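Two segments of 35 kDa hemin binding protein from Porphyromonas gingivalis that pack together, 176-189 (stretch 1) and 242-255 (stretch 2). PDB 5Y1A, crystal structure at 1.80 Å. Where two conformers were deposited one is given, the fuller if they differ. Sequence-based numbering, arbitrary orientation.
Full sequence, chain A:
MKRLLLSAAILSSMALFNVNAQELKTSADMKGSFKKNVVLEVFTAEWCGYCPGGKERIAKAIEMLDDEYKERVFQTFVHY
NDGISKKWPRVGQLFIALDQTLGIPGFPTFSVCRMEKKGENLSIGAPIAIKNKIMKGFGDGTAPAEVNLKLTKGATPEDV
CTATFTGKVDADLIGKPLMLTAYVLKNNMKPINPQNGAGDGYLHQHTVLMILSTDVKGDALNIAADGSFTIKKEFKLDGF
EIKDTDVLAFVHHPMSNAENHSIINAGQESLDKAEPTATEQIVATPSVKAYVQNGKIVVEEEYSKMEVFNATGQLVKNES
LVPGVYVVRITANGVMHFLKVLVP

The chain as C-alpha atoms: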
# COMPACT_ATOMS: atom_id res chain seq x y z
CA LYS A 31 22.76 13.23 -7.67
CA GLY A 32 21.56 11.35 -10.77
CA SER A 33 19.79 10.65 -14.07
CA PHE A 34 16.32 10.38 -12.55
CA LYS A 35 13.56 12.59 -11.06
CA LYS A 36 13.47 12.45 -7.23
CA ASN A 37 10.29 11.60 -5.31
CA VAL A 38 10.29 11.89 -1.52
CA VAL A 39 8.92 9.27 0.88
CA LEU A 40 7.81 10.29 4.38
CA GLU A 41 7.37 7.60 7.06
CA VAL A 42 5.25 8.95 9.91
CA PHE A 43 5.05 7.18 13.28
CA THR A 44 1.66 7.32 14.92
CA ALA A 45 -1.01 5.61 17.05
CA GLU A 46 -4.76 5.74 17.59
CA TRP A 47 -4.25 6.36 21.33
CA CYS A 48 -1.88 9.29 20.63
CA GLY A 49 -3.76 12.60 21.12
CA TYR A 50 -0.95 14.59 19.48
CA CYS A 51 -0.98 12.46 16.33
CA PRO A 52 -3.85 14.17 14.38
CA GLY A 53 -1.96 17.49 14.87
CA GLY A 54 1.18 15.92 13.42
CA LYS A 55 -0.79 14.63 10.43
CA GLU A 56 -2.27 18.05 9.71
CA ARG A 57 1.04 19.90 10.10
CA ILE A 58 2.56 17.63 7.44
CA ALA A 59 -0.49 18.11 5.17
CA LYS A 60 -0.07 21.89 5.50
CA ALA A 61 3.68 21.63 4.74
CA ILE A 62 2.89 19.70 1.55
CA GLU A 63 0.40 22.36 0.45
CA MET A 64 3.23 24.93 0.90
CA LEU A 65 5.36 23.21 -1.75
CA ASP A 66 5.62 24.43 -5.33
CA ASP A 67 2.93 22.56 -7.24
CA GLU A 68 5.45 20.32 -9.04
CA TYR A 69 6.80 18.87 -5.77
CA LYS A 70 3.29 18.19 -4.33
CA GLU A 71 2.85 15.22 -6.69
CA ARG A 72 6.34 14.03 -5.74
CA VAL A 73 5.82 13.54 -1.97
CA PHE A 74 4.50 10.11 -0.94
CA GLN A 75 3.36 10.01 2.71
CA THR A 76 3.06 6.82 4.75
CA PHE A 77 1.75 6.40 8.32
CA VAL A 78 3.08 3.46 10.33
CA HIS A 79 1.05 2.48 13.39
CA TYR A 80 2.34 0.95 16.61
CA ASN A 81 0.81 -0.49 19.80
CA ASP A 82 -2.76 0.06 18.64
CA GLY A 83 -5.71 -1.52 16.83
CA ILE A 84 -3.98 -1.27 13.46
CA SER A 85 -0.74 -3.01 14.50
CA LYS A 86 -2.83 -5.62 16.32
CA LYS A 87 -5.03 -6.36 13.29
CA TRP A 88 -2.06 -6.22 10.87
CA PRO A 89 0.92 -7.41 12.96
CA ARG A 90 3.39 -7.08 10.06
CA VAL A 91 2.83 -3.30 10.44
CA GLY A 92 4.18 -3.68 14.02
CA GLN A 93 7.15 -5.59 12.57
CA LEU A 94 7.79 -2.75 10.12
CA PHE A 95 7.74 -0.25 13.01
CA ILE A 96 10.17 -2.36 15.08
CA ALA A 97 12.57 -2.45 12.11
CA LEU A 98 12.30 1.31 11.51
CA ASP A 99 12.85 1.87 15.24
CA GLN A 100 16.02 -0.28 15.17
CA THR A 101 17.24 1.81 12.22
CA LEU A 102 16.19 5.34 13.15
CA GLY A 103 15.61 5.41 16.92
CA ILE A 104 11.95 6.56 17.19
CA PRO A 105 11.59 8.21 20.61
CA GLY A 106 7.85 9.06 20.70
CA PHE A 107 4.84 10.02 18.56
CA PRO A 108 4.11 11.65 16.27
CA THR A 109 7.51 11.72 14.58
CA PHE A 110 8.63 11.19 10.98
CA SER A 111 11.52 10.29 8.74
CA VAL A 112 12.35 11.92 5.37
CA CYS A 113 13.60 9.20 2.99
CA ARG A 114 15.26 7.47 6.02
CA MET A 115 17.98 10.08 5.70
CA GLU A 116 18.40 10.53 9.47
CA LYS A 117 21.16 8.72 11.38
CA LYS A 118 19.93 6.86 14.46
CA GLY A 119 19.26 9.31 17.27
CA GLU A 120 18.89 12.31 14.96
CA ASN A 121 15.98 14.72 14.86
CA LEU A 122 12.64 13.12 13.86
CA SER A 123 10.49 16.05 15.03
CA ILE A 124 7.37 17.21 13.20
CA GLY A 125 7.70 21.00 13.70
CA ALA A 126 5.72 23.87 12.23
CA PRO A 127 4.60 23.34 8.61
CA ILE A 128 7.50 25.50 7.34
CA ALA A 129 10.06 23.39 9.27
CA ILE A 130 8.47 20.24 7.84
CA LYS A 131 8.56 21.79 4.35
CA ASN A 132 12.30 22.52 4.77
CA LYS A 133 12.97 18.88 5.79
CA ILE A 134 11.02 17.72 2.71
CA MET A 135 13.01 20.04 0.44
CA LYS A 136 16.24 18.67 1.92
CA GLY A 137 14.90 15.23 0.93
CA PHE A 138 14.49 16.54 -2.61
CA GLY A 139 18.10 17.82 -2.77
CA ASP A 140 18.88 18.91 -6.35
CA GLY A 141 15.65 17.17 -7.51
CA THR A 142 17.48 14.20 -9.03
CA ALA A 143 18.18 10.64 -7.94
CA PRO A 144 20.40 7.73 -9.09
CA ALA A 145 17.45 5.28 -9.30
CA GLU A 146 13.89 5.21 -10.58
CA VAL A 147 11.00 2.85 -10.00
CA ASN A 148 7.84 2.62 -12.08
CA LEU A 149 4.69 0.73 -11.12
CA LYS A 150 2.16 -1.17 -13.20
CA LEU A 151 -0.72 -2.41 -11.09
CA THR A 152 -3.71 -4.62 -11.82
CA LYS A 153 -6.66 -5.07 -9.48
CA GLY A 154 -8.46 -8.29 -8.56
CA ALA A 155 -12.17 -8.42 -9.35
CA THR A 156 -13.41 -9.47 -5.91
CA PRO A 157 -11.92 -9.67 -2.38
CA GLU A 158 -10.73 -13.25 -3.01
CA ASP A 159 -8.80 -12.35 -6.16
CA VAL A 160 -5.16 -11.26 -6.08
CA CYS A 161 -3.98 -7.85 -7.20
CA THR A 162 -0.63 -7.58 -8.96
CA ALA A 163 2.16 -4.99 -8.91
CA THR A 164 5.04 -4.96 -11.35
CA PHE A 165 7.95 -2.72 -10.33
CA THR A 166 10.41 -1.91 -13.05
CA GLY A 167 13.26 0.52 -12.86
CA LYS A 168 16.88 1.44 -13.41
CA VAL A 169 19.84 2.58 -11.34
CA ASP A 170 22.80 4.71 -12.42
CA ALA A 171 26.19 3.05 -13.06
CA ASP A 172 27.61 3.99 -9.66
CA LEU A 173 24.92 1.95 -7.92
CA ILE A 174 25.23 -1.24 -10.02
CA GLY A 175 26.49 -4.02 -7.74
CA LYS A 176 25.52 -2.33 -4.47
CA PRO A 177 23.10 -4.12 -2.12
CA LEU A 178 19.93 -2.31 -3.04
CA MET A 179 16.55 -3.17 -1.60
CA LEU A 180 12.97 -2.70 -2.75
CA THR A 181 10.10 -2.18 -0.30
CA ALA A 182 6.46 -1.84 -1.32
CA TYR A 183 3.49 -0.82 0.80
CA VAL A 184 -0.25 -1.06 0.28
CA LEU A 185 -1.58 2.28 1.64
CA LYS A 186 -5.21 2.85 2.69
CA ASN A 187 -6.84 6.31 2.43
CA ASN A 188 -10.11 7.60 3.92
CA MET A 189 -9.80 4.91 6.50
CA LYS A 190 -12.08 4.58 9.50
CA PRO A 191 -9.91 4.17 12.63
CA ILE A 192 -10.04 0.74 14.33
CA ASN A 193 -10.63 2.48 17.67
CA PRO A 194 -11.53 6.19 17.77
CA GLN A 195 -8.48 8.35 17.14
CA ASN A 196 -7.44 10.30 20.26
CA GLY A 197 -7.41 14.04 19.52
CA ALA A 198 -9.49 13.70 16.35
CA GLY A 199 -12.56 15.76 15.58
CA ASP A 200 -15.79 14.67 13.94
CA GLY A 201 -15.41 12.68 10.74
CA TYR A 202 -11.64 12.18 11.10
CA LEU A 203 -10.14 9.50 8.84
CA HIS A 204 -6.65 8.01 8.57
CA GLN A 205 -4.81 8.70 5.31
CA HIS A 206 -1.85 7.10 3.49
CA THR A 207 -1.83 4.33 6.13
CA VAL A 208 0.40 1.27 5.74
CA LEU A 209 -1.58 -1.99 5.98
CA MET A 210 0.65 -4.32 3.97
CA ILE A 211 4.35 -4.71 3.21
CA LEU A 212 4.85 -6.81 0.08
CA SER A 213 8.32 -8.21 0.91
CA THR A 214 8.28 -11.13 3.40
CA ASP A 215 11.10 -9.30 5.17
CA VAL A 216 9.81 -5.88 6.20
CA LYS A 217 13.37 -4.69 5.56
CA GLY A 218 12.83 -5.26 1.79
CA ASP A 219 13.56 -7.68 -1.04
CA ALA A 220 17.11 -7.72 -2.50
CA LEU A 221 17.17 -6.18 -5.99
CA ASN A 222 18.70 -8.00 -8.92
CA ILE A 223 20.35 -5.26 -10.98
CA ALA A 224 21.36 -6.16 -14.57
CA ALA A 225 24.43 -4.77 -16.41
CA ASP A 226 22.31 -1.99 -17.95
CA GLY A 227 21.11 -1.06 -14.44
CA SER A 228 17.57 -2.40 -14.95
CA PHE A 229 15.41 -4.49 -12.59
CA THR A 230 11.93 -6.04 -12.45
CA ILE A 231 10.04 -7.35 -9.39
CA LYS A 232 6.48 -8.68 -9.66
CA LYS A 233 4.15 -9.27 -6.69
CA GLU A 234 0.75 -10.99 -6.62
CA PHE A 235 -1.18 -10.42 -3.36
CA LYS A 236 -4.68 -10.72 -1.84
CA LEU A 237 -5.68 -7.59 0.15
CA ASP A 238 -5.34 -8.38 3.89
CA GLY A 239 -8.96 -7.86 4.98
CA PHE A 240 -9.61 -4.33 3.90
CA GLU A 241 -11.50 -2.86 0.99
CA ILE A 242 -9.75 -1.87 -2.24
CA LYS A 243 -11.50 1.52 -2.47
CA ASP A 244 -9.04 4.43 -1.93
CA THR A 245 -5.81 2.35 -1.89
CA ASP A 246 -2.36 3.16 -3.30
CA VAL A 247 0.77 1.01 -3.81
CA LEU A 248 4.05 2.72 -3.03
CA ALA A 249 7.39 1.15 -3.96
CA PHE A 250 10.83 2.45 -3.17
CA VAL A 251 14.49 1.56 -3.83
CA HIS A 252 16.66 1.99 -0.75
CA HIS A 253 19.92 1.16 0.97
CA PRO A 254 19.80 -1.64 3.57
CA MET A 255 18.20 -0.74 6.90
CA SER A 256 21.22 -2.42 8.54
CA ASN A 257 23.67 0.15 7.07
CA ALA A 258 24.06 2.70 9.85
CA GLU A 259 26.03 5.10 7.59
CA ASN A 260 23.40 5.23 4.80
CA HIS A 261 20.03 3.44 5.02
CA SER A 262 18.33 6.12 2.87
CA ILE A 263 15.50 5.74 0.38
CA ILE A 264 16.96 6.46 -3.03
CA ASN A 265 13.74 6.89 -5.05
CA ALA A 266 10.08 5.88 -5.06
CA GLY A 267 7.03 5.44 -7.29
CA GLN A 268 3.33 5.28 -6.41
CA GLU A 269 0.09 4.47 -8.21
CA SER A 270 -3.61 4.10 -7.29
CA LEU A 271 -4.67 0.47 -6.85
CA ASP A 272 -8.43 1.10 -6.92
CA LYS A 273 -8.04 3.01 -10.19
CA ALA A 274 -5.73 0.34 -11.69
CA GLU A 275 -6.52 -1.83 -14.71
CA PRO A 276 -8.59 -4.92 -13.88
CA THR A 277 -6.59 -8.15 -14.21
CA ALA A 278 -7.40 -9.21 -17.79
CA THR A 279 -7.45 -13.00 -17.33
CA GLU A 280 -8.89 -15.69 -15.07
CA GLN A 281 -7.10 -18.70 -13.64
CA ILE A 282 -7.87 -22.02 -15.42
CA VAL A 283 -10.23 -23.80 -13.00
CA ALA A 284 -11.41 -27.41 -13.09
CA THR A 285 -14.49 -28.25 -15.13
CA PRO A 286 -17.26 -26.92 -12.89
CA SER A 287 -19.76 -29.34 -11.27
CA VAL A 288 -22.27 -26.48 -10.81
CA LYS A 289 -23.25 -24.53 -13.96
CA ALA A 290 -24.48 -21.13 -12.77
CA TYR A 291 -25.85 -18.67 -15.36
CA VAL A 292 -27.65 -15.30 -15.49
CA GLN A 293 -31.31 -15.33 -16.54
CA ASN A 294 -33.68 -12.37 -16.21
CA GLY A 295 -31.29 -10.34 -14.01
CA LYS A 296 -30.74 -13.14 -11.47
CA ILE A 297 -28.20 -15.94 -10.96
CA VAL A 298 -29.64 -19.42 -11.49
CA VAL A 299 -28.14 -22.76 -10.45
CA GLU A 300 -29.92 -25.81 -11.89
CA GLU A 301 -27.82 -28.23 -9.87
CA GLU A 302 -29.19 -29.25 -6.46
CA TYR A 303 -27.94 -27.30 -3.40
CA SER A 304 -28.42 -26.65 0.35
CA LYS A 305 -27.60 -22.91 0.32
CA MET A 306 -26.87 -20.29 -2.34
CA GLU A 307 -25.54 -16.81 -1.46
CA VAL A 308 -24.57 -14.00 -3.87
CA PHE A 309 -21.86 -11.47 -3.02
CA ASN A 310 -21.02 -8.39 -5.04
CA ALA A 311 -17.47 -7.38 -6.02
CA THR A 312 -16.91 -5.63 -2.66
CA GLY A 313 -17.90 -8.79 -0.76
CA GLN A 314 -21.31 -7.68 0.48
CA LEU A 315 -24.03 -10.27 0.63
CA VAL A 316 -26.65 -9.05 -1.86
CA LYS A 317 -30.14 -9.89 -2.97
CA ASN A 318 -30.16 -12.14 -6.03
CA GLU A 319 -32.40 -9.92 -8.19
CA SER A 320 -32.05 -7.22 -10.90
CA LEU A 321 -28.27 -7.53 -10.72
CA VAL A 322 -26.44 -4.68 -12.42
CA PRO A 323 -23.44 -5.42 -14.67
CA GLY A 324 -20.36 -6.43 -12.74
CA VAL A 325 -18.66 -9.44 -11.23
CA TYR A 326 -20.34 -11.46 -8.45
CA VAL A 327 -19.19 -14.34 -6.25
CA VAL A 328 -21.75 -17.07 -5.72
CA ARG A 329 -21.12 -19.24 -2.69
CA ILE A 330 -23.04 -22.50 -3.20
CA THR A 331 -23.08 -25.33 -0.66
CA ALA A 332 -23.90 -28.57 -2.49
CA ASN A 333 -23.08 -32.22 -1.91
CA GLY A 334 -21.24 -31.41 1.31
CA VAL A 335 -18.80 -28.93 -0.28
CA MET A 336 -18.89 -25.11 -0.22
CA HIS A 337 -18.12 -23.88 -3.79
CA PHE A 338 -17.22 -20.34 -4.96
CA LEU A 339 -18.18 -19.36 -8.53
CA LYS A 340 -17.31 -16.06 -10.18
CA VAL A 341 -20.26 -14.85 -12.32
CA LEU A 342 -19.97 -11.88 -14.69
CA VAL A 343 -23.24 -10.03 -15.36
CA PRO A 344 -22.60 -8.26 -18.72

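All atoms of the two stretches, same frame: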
# COMPACT_ATOMS: atom_id res chain seq x y z
N LYS A 176 25.78 -2.64 -5.88
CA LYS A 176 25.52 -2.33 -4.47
C LYS A 176 24.32 -3.10 -3.96
O LYS A 176 23.43 -3.45 -4.76
CB LYS A 176 25.32 -0.82 -4.29
CG LYS A 176 26.63 -0.05 -4.43
CD LYS A 176 26.48 1.43 -4.19
CE LYS A 176 27.84 2.11 -4.35
NZ LYS A 176 27.94 3.43 -3.64
N PRO A 177 24.28 -3.41 -2.65
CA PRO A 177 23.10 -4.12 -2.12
C PRO A 177 21.96 -3.14 -2.03
O PRO A 177 21.94 -2.29 -1.14
CB PRO A 177 23.53 -4.59 -0.73
CG PRO A 177 24.71 -3.81 -0.37
CD PRO A 177 25.28 -3.14 -1.59
N LEU A 178 21.06 -3.23 -2.99
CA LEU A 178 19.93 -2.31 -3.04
C LEU A 178 18.70 -3.13 -2.74
O LEU A 178 18.60 -4.29 -3.16
CB LEU A 178 19.80 -1.66 -4.42
CG LEU A 178 21.03 -0.84 -4.85
CD1 LEU A 178 20.83 -0.30 -6.28
CD2 LEU A 178 21.24 0.31 -3.92
N MET A 179 17.75 -2.50 -2.05
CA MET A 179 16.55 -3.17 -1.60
C MET A 179 15.32 -2.51 -2.23
O MET A 179 15.34 -1.33 -2.56
CB MET A 179 16.45 -3.04 -0.07
CG MET A 179 17.72 -3.42 0.69
SD MET A 179 18.28 -5.13 0.38
CE MET A 179 17.00 -5.99 1.20
N LEU A 180 14.26 -3.29 -2.41
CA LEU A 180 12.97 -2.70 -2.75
C LEU A 180 11.92 -3.04 -1.69
O LEU A 180 11.77 -4.22 -1.27
CB LEU A 180 12.51 -3.13 -4.15
CG LEU A 180 11.25 -2.38 -4.56
CD1 LEU A 180 11.49 -1.55 -5.78
CD2 LEU A 180 10.07 -3.35 -4.72
N THR A 181 11.23 -2.01 -1.21
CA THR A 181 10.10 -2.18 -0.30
C THR A 181 8.85 -1.64 -0.97
O THR A 181 8.89 -0.60 -1.63
CB THR A 181 10.38 -1.48 1.06
OG1 THR A 181 11.45 -2.17 1.72
CG2 THR A 181 9.15 -1.52 1.97
N ALA A 182 7.74 -2.35 -0.82
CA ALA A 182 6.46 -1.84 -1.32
C ALA A 182 5.40 -1.95 -0.22
O ALA A 182 5.31 -2.98 0.50
CB ALA A 182 6.03 -2.58 -2.59
N TYR A 183 4.60 -0.90 -0.13
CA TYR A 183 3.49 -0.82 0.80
C TYR A 183 2.16 -0.74 0.05
O TYR A 183 2.06 -0.12 -1.02
CB TYR A 183 3.56 0.47 1.67
CG TYR A 183 4.78 0.64 2.54
CD1 TYR A 183 5.49 -0.46 3.05
CD2 TYR A 183 5.19 1.93 2.92
CE1 TYR A 183 6.61 -0.25 3.90
CE2 TYR A 183 6.28 2.14 3.75
CZ TYR A 183 7.00 1.05 4.23
OH TYR A 183 8.10 1.28 5.06
N VAL A 184 1.14 -1.38 0.63
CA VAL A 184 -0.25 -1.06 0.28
C VAL A 184 -0.74 -0.04 1.32
O VAL A 184 -0.71 -0.30 2.53
CB VAL A 184 -1.16 -2.29 0.25
CG1 VAL A 184 -2.57 -1.86 -0.27
CG2 VAL A 184 -0.57 -3.39 -0.69
N LEU A 185 -1.20 1.12 0.83
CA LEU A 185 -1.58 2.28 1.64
C LEU A 185 -3.08 2.45 1.53
O LEU A 185 -3.61 2.37 0.44
CB LEU A 185 -0.87 3.55 1.14
CG LEU A 185 0.67 3.44 1.15
CD1 LEU A 185 1.30 4.69 0.52
CD2 LEU A 185 1.16 3.25 2.59
N LYS A 186 -3.75 2.68 2.66
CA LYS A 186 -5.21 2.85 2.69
C LYS A 186 -5.56 4.29 3.06
O LYS A 186 -5.08 4.80 4.08
CB LYS A 186 -5.82 1.88 3.71
CG LYS A 186 -7.37 1.90 3.77
CD LYS A 186 -7.97 1.31 2.50
CE LYS A 186 -9.51 1.40 2.47
NZ LYS A 186 -9.99 2.76 2.11
N ASN A 187 -6.36 4.93 2.20
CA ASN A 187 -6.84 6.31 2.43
C ASN A 187 -8.28 6.31 2.89
O ASN A 187 -8.96 5.28 2.76
CB ASN A 187 -6.69 7.15 1.17
CG ASN A 187 -5.26 7.17 0.67
OD1 ASN A 187 -4.32 7.39 1.46
ND2 ASN A 187 -5.07 6.93 -0.63
N ASN A 188 -8.74 7.47 3.38
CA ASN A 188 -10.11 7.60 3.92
C ASN A 188 -10.51 6.42 4.78
O ASN A 188 -11.59 5.81 4.61
CB ASN A 188 -11.11 7.79 2.77
CG ASN A 188 -10.88 9.07 2.02
OD1 ASN A 188 -10.54 10.09 2.61
ND2 ASN A 188 -11.06 9.02 0.70
N MET A 189 -9.66 6.12 5.74
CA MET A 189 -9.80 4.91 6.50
C MET A 189 -10.42 5.19 7.86
O MET A 189 -9.91 6.00 8.61
CB MET A 189 -8.42 4.25 6.71
CG MET A 189 -8.46 2.99 7.57
SD MET A 189 -6.77 2.31 7.91
CE MET A 189 -7.24 0.86 8.82
N ILE A 242 -10.66 -2.47 -1.25
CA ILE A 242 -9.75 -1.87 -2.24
C ILE A 242 -9.97 -0.36 -2.48
O ILE A 242 -9.06 0.34 -2.90
CB ILE A 242 -9.82 -2.63 -3.60
CG1 ILE A 242 -8.66 -2.22 -4.50
CG2 ILE A 242 -11.20 -2.42 -4.29
CD1 ILE A 242 -8.35 -3.23 -5.60
N LYS A 243 -11.19 0.12 -2.24
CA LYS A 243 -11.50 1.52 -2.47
C LYS A 243 -10.49 2.41 -1.73
O LYS A 243 -10.15 2.14 -0.57
CB LYS A 243 -12.94 1.81 -2.03
CG LYS A 243 -13.43 3.25 -2.23
CD LYS A 243 -14.81 3.38 -1.59
CE LYS A 243 -15.12 4.80 -1.17
NZ LYS A 243 -16.28 4.82 -0.21
N ASP A 244 -10.00 3.42 -2.44
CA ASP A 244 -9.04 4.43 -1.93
C ASP A 244 -7.73 3.82 -1.42
O ASP A 244 -7.32 4.10 -0.29
CB ASP A 244 -9.68 5.25 -0.78
CG ASP A 244 -10.87 6.04 -1.23
OD1 ASP A 244 -10.82 6.57 -2.36
OD2 ASP A 244 -11.84 6.13 -0.46
N THR A 245 -7.11 2.96 -2.22
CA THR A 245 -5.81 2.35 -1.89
C THR A 245 -4.77 2.75 -2.92
O THR A 245 -5.08 2.91 -4.11
CB THR A 245 -5.87 0.80 -1.81
OG1 THR A 245 -6.45 0.26 -3.00
CG2 THR A 245 -6.69 0.36 -0.61
N ASP A 246 -3.53 2.90 -2.45
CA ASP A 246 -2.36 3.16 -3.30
C ASP A 246 -1.33 2.04 -3.08
O ASP A 246 -1.34 1.41 -2.02
CB ASP A 246 -1.70 4.49 -2.91
CG ASP A 246 -2.59 5.70 -3.19
OD1 ASP A 246 -3.22 5.73 -4.27
OD2 ASP A 246 -2.67 6.61 -2.33
N VAL A 247 -0.44 1.83 -4.05
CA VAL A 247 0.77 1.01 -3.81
C VAL A 247 1.95 1.93 -4.01
O VAL A 247 2.06 2.62 -5.05
CB VAL A 247 0.90 -0.22 -4.73
CG1 VAL A 247 2.25 -0.96 -4.47
CG2 VAL A 247 -0.27 -1.17 -4.51
N LEU A 248 2.80 1.96 -3.00
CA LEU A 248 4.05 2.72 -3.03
C LEU A 248 5.20 1.72 -3.09
O LEU A 248 5.24 0.75 -2.30
CB LEU A 248 4.15 3.54 -1.74
CG LEU A 248 5.52 4.17 -1.38
CD1 LEU A 248 5.87 5.25 -2.42
CD2 LEU A 248 5.45 4.79 -0.03
N ALA A 249 6.16 1.96 -3.97
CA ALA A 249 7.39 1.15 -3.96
C ALA A 249 8.57 2.08 -3.90
O ALA A 249 8.56 3.17 -4.52
CB ALA A 249 7.48 0.29 -5.21
N PHE A 250 9.61 1.65 -3.18
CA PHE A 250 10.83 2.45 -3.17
C PHE A 250 12.11 1.62 -3.14
O PHE A 250 12.14 0.53 -2.53
CB PHE A 250 10.80 3.52 -2.06
CG PHE A 250 10.46 3.01 -0.69
CD1 PHE A 250 11.48 2.59 0.18
CD2 PHE A 250 9.14 3.01 -0.25
CE1 PHE A 250 11.17 2.15 1.49
CE2 PHE A 250 8.80 2.57 1.06
CZ PHE A 250 9.83 2.14 1.93
N VAL A 251 13.13 2.13 -3.83
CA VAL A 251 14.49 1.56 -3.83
C VAL A 251 15.29 2.24 -2.71
O VAL A 251 15.26 3.47 -2.55
CB VAL A 251 15.17 1.81 -5.20
CG1 VAL A 251 16.57 1.20 -5.21
CG2 VAL A 251 14.32 1.22 -6.36
N HIS A 252 15.99 1.44 -1.91
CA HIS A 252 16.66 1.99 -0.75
C HIS A 252 17.89 1.19 -0.38
O HIS A 252 18.01 0.01 -0.75
CB HIS A 252 15.68 2.06 0.45
CG HIS A 252 15.08 0.73 0.85
ND1 HIS A 252 15.63 -0.06 1.83
CD2 HIS A 252 13.94 0.11 0.45
CE1 HIS A 252 14.88 -1.14 2.01
NE2 HIS A 252 13.85 -1.06 1.18
N HIS A 253 18.80 1.83 0.35
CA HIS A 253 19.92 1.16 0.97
C HIS A 253 19.44 0.28 2.13
O HIS A 253 18.37 0.50 2.69
CB HIS A 253 20.96 2.19 1.42
CG HIS A 253 21.59 2.94 0.27
ND1 HIS A 253 22.53 2.37 -0.56
CD2 HIS A 253 21.39 4.20 -0.19
CE1 HIS A 253 22.90 3.26 -1.47
NE2 HIS A 253 22.22 4.37 -1.28
N PRO A 254 20.22 -0.74 2.49
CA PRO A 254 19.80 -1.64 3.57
C PRO A 254 19.56 -0.91 4.89
O PRO A 254 20.34 -0.03 5.26
CB PRO A 254 20.99 -2.62 3.69
CG PRO A 254 21.66 -2.57 2.32
CD PRO A 254 21.51 -1.14 1.88
N MET A 255 18.48 -1.27 5.57
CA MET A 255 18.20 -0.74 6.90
C MET A 255 19.36 -0.95 7.88
O MET A 255 19.59 -0.16 8.76
CB MET A 255 16.90 -1.32 7.46
CG MET A 255 15.71 -1.10 6.55
SD MET A 255 14.11 -1.57 7.31
CE MET A 255 14.34 -0.71 8.75
O HOH W 1 23.87 -0.14 -0.54
O HOH W 2 -1.30 7.03 0.07

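The most distinctive feature of this contact is a side-chain hydrogen bond laid over a regular antiparallel ladder: Thr-181 OG1 lies 2.7 Å from His-252 NE2, near the plane of the imidazole. The same ring carries Met-179 CB over one face, 3.5 Å from its centroid, while His-252 ND1 donates to His-253 O at 2.9 Å, so both ring nitrogens are engaged.

Beneath these side chains, strands 179-186 and 245-252 run antiparallel at 164°. Met-179, Thr-181, Tyr-183 and Leu-185 each form a reciprocal pair of N-H···O bonds with His-252, Phe-250, Leu-248 and Asp-246, respectively. In the intervening non-hydrogen-bonded pairs the backbones draw closest at Ala-182 and Ala-249, whose CA atoms are 4.1 Å apart.

On the face bearing Thr-181, the edge of Phe-250 meets the face of Tyr-183, their planes at 80°, and Thr-181 CB covers a face of the phenyl ring. Leu-185 CD1 continues this apolar surface against Leu-248 CB (3.8 Å). The other face is lined by smaller aliphatic contacts, such as Leu-180 CD1 to Val-251 CG2 at 4.0 Å.

Polar groups secure the end near Asn-187. Its N donates to Asp-244 O (2.8 Å) and its ND2 to Asp-246 OD2 (3.0 Å), while Lys-186 NZ reaches forward along the strand to donate to Lys-243 O (2.8 Å).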